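Local coordinates for DNA protection during starvation protein (Agrobacterium tumefaciens, PDB 1O9R) that stores iron as a ferric mineral inside a hollow dodecamer and shields DNA from hydroxyl-radical damage without binding to it, at residues A[54-65]-A[146-157]. Sequence-based numbering, arbitrary orientation.
Sequences LLDTFRTQLDNH and DLDKSLWFLEAH
Phe58 and Ser150 form the closest CA pair between residues 54-65 and 146-157, 7.0 Å apart. Ser150 CB sits over one face of the phenyl ring, close to the ring normal but somewhat toward the rim, in a CH-pi contact 3.7 Å from the Phe58 centroid. With CG anti to its own carbonyl carbon (chi1 -72°), the ring leans across to the partner helix, and Leu154 and Phe153 close on its edge, CE1 of Phe58 lying 3.9 Å from CG of Leu154. Leu54 extends this apolar packing, one methyl against the Phe153 ring and the other beside His157, whose ND1 is turned back onto the carbonyl of Phe153. Ser150 OG likewise bonds to its own helix, giving its proton to Asp146 O, which also takes Ser150 N from the opposite face of the carbonyl. Residues 54-65 and 146-157, whose axes run antiparallel at 162°, lie on helices 48-75 and 134-156 of the four-helix bundle of the ferritin-like fold; Leu55 and Leu62 reach helix 12-42, while Leu147 and Leu154 pack on helix 103-130. Toward Gln61 and His65 the contact turns polar and looser. Between the two parts a water bridges the helices, donating to Ser150 OG (2.8 Å) and weakly to Phe58 O; further on, a second donates to Gln61 OE1 at 2.9 Å. Gln61, extended beyond CG, brings its amide oxygen OE1 within 3.8 Å of Asp146 CB. At this partly exposed end the direct link is a nearly straight hydrogen bond from His65 NE2 to Asp146 OD1 (2.7 Å), lying in the imidazole plane and using the anti side of a carboxylate turned 58° from the ring. At the opposite end, Phe48 of a second subunit packs against both Phe153 and His157.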
loop_
_atom_site.group_PDB
_atom_site.type_symbol
_atom_site.label_atom_id
_atom_site.label_comp_id
_atom_site.label_asym_id
_atom_site.label_seq_id
_atom_site.Cartn_x
_atom_site.Cartn_y
_atom_site.Cartn_z
ATOM N N LEU A 54 -10.249 19.831 7.505
ATOM C CA LEU A 54 -11.593 19.199 7.323
ATOM C C LEU A 54 -12.214 19.689 6.051
ATOM O O LEU A 54 -12.818 18.957 5.269
ATOM C CB LEU A 54 -12.411 19.537 8.542
ATOM C CG LEU A 54 -13.885 19.072 8.499
ATOM C CD1 LEU A 54 -13.980 17.558 8.429
ATOM C CD2 LEU A 54 -14.695 19.648 9.656
ATOM N N LEU A 55 -12.104 20.979 5.759
ATOM C CA LEU A 55 -12.691 21.549 4.548
ATOM C C LEU A 55 -12.084 20.890 3.313
ATOM O O LEU A 55 -12.789 20.805 2.283
ATOM C CB LEU A 55 -12.518 23.068 4.495
ATOM C CG LEU A 55 -13.299 23.770 5.613
ATOM C CD1 LEU A 55 -13.008 25.284 5.580
ATOM C CD2 LEU A 55 -14.810 23.535 5.424
ATOM N N ASP A 56 -10.828 20.414 3.316
ATOM C CA ASP A 56 -10.355 19.708 2.114
ATOM C C ASP A 56 -11.034 18.356 1.950
ATOM O O ASP A 56 -11.315 17.929 0.819
ATOM C CB ASP A 56 -8.836 19.538 2.306
ATOM C CG ASP A 56 -8.022 20.655 1.731
ATOM O OD1 ASP A 56 -6.765 20.587 1.971
ATOM O OD2 ASP A 56 -8.587 21.553 1.099
ATOM N N THR A 57 -11.345 17.671 3.073
ATOM C CA THR A 57 -12.082 16.404 2.950
ATOM C C THR A 57 -13.469 16.695 2.358
ATOM O O THR A 57 -13.952 15.936 1.493
ATOM C CB THR A 57 -12.259 15.731 4.318
ATOM O OG1 THR A 57 -10.925 15.459 4.825
ATOM C CG2 THR A 57 -13.100 14.471 4.201
ATOM N N PHE A 58 -14.132 17.791 2.757
ATOM C CA PHE A 58 -15.446 18.093 2.204
ATOM C C PHE A 58 -15.313 18.412 0.738
ATOM O O PHE A 58 -16.189 18.007 -0.065
ATOM C CB PHE A 58 -16.002 19.340 2.910
ATOM C CG PHE A 58 -16.427 19.116 4.335
ATOM C CD1 PHE A 58 -16.923 20.257 4.977
ATOM C CD2 PHE A 58 -16.396 17.873 4.962
ATOM C CE1 PHE A 58 -17.317 20.124 6.309
ATOM C CE2 PHE A 58 -16.844 17.794 6.274
ATOM C CZ PHE A 58 -17.291 18.911 6.921
ATOM N N ARG A 59 -14.257 19.098 0.294
ATOM C CA ARG A 59 -14.090 19.420 -1.106
ATOM C C ARG A 59 -13.983 18.149 -1.954
ATOM O O ARG A 59 -14.650 18.033 -2.985
ATOM C CB ARG A 59 -12.951 20.400 -1.353
ATOM C CG ARG A 59 -12.645 20.578 -2.845
ATOM C CD ARG A 59 -13.831 21.225 -3.634
ATOM N NE ARG A 59 -13.357 21.338 -5.007
ATOM C CZ ARG A 59 -12.775 22.418 -5.562
ATOM N NH1 ARG A 59 -12.178 22.298 -6.783
ATOM N NH2 ARG A 59 -12.796 23.593 -4.964
ATOM N N THR A 60 -13.219 17.179 -1.453
ATOM C CA THR A 60 -13.077 15.893 -2.199
ATOM C C THR A 60 -14.457 15.257 -2.310
ATOM O O THR A 60 -14.810 14.742 -3.384
ATOM C CB THR A 60 -12.159 14.949 -1.365
ATOM O OG1 THR A 60 -10.858 15.586 -1.456
ATOM C CG2 THR A 60 -12.097 13.600 -2.106
ATOM N N GLN A 61 -15.266 15.259 -1.240
ATOM C CA GLN A 61 -16.582 14.625 -1.379
ATOM C C GLN A 61 -17.510 15.339 -2.329
ATOM O O GLN A 61 -18.249 14.726 -3.088
ATOM C CB GLN A 61 -17.243 14.574 0.020
ATOM C CG GLN A 61 -16.474 13.698 0.984
ATOM C CD GLN A 61 -17.005 13.763 2.402
ATOM O OE1 GLN A 61 -17.993 14.406 2.738
ATOM N NE2 GLN A 61 -16.290 13.081 3.300
ATOM N N LEU A 62 -17.469 16.692 -2.338
ATOM C CA LEU A 62 -18.306 17.466 -3.255
ATOM C C LEU A 62 -17.833 17.219 -4.678
ATOM O O LEU A 62 -18.640 17.153 -5.621
ATOM C CB LEU A 62 -18.177 18.974 -2.919
ATOM C CG LEU A 62 -18.860 19.388 -1.614
ATOM C CD1 LEU A 62 -18.536 20.847 -1.255
ATOM C CD2 LEU A 62 -20.389 19.188 -1.689
ATOM N N ASP A 63 -16.521 17.060 -4.888
ATOM C CA ASP A 63 -16.072 16.724 -6.243
ATOM C C ASP A 63 -16.646 15.388 -6.671
ATOM O O ASP A 63 -17.070 15.259 -7.868
ATOM C CB ASP A 63 -14.533 16.594 -6.254
ATOM C CG ASP A 63 -13.788 17.894 -6.054
ATOM O OD1 ASP A 63 -12.562 17.751 -5.739
ATOM O OD2 ASP A 63 -14.384 18.971 -6.225
ATOM N N ASN A 64 -16.664 14.413 -5.804
ATOM C CA ASN A 64 -17.118 13.082 -6.192
ATOM C C ASN A 64 -18.637 13.061 -6.404
ATOM O O ASN A 64 -19.079 12.515 -7.434
ATOM C CB ASN A 64 -16.706 12.099 -5.078
ATOM C CG ASN A 64 -15.190 11.805 -5.140
ATOM O OD1 ASN A 64 -14.507 12.058 -6.144
ATOM N ND2 ASN A 64 -14.762 11.327 -3.992
ATOM N N HIS A 65 -19.403 13.741 -5.529
ATOM C CA HIS A 65 -20.850 13.785 -5.795
ATOM C C HIS A 65 -21.190 14.590 -7.038
ATOM O O HIS A 65 -22.120 14.227 -7.750
ATOM C CB HIS A 65 -21.603 14.278 -4.549
ATOM C CG HIS A 65 -21.516 13.252 -3.465
ATOM N ND1 HIS A 65 -22.024 11.992 -3.605
ATOM C CD2 HIS A 65 -20.988 13.304 -2.228
ATOM C CE1 HIS A 65 -21.774 11.315 -2.491
ATOM N NE2 HIS A 65 -21.134 12.084 -1.623
ATOM N N ASP A 146 -23.620 12.295 2.843
ATOM C CA ASP A 146 -22.366 13.054 3.132
ATOM C C ASP A 146 -22.708 14.522 3.391
ATOM O O ASP A 146 -22.012 15.131 4.219
ATOM C CB ASP A 146 -21.421 12.921 1.930
ATOM C CG ASP A 146 -20.690 11.566 1.917
ATOM O OD1 ASP A 146 -20.222 11.226 0.785
ATOM O OD2 ASP A 146 -20.648 10.912 2.967
ATOM N N LEU A 147 -23.685 15.139 2.709
ATOM C CA LEU A 147 -23.986 16.568 3.002
ATOM C C LEU A 147 -24.506 16.678 4.404
ATOM O O LEU A 147 -24.166 17.692 5.071
ATOM C CB LEU A 147 -25.008 17.094 1.986
ATOM C CG LEU A 147 -24.327 17.471 0.653
ATOM C CD1 LEU A 147 -25.337 17.370 -0.485
ATOM C CD2 LEU A 147 -23.710 18.871 0.842
ATOM N N ASP A 148 -25.409 15.806 4.843
ATOM C CA ASP A 148 -25.952 15.947 6.194
ATOM C C ASP A 148 -24.898 15.738 7.244
ATOM O O ASP A 148 -24.965 16.384 8.294
ATOM C CB ASP A 148 -27.140 14.960 6.399
ATOM C CG ASP A 148 -28.428 15.458 5.779
ATOM O OD1 ASP A 148 -29.429 14.708 6.015
ATOM O OD2 ASP A 148 -28.505 16.486 5.108
ATOM N N LYS A 149 -23.964 14.806 6.993
ATOM C CA LYS A 149 -22.874 14.641 7.997
ATOM C C LYS A 149 -21.945 15.861 7.956
ATOM O O LYS A 149 -21.526 16.235 9.070
ATOM C CB LYS A 149 -22.139 13.316 7.663
ATOM C CG LYS A 149 -20.964 13.078 8.582
ATOM C CD LYS A 149 -20.385 11.662 8.393
ATOM C CE LYS A 149 -19.145 11.544 9.292
ATOM N NZ LYS A 149 -18.748 10.091 9.356
ATOM N N SER A 150 -21.639 16.361 6.786
ATOM C CA SER A 150 -20.755 17.548 6.739
ATOM C C SER A 150 -21.401 18.758 7.405
ATOM O O SER A 150 -20.769 19.518 8.145
ATOM C CB SER A 150 -20.366 17.868 5.310
ATOM O OG SER A 150 -19.728 16.780 4.664
ATOM N N LEU A 151 -22.731 18.896 7.224
ATOM C CA LEU A 151 -23.445 19.996 7.875
ATOM C C LEU A 151 -23.378 19.849 9.377
ATOM O O LEU A 151 -23.121 20.848 10.086
ATOM C CB LEU A 151 -24.917 19.953 7.352
ATOM C CG LEU A 151 -25.830 21.011 8.059
ATOM C CD1 LEU A 151 -25.386 22.435 7.763
ATOM C CD2 LEU A 151 -27.273 20.745 7.642
ATOM N N TRP A 152 -23.577 18.633 9.884
ATOM C CA TRP A 152 -23.466 18.404 11.332
ATOM C C TRP A 152 -22.034 18.694 11.771
ATOM O O TRP A 152 -21.873 19.390 12.786
ATOM C CB TRP A 152 -23.847 16.957 11.645
ATOM C CG TRP A 152 -23.286 16.411 12.913
ATOM C CD1 TRP A 152 -23.343 17.026 14.161
ATOM C CD2 TRP A 152 -22.570 15.221 13.113
ATOM N NE1 TRP A 152 -22.684 16.257 15.113
ATOM C CE2 TRP A 152 -22.225 15.129 14.490
ATOM C CE3 TRP A 152 -22.201 14.171 12.248
ATOM C CZ2 TRP A 152 -21.498 14.070 15.017
ATOM C CZ3 TRP A 152 -21.501 13.109 12.801
ATOM C CH2 TRP A 152 -21.143 13.062 14.176
ATOM N N PHE A 153 -21.027 18.258 11.060
ATOM C CA PHE A 153 -19.648 18.591 11.505
ATOM C C PHE A 153 -19.445 20.095 11.598
ATOM O O PHE A 153 -18.816 20.556 12.592
ATOM C CB PHE A 153 -18.647 18.001 10.494
ATOM C CG PHE A 153 -18.279 16.560 10.719
ATOM C CD1 PHE A 153 -17.270 16.014 9.922
ATOM C CD2 PHE A 153 -18.887 15.699 11.592
ATOM C CE1 PHE A 153 -16.790 14.716 10.098
ATOM C CE2 PHE A 153 -18.469 14.401 11.796
ATOM C CZ PHE A 153 -17.428 13.896 11.041
ATOM N N LEU A 154 -19.951 20.874 10.659
ATOM C CA LEU A 154 -19.843 22.333 10.754
ATOM C C LEU A 154 -20.607 22.900 11.947
ATOM O O LEU A 154 -20.072 23.652 12.773
ATOM C CB LEU A 154 -20.340 23.001 9.466
ATOM C CG LEU A 154 -19.482 22.694 8.218
ATOM C CD1 LEU A 154 -20.229 23.115 6.965
ATOM C CD2 LEU A 154 -18.132 23.455 8.337
ATOM N N GLU A 155 -21.873 22.470 12.053
ATOM C CA GLU A 155 -22.725 23.032 13.122
ATOM C C GLU A 155 -22.233 22.603 14.494
ATOM O O GLU A 155 -22.364 23.423 15.482
ATOM C CB GLU A 155 -24.171 22.532 12.910
ATOM C CG GLU A 155 -24.821 23.220 11.731
ATOM C CD GLU A 155 -26.253 22.754 11.476
ATOM O OE1 GLU A 155 -27.016 23.641 11.000
ATOM O OE2 GLU A 155 -26.609 21.595 11.746
ATOM N N ALA A 156 -21.629 21.438 14.639
ATOM C CA ALA A 156 -21.143 21.001 15.918
ATOM C C ALA A 156 -19.974 21.851 16.452
ATOM O O ALA A 156 -19.762 21.836 17.665
ATOM C CB ALA A 156 -20.725 19.536 15.939
ATOM N N HIS A 157 -19.386 22.668 15.605
ATOM C CA HIS A 157 -18.342 23.585 16.068
ATOM C C HIS A 157 -18.970 24.843 16.668
ATOM O O HIS A 157 -18.226 25.519 17.397
ATOM C CB HIS A 157 -17.458 24.027 14.894
ATOM C CG HIS A 157 -16.442 23.029 14.442
ATOM N ND1 HIS A 157 -16.693 22.017 13.522
ATOM C CD2 HIS A 157 -15.135 22.890 14.810
ATOM C CE1 HIS A 157 -15.582 21.292 13.390
ATOM N NE2 HIS A 157 -14.610 21.800 14.140
HETATM O O HOH W 1 -18.675 17.786 2.278
HETATM O O HOH W 2 -19.009 13.900 5.443
#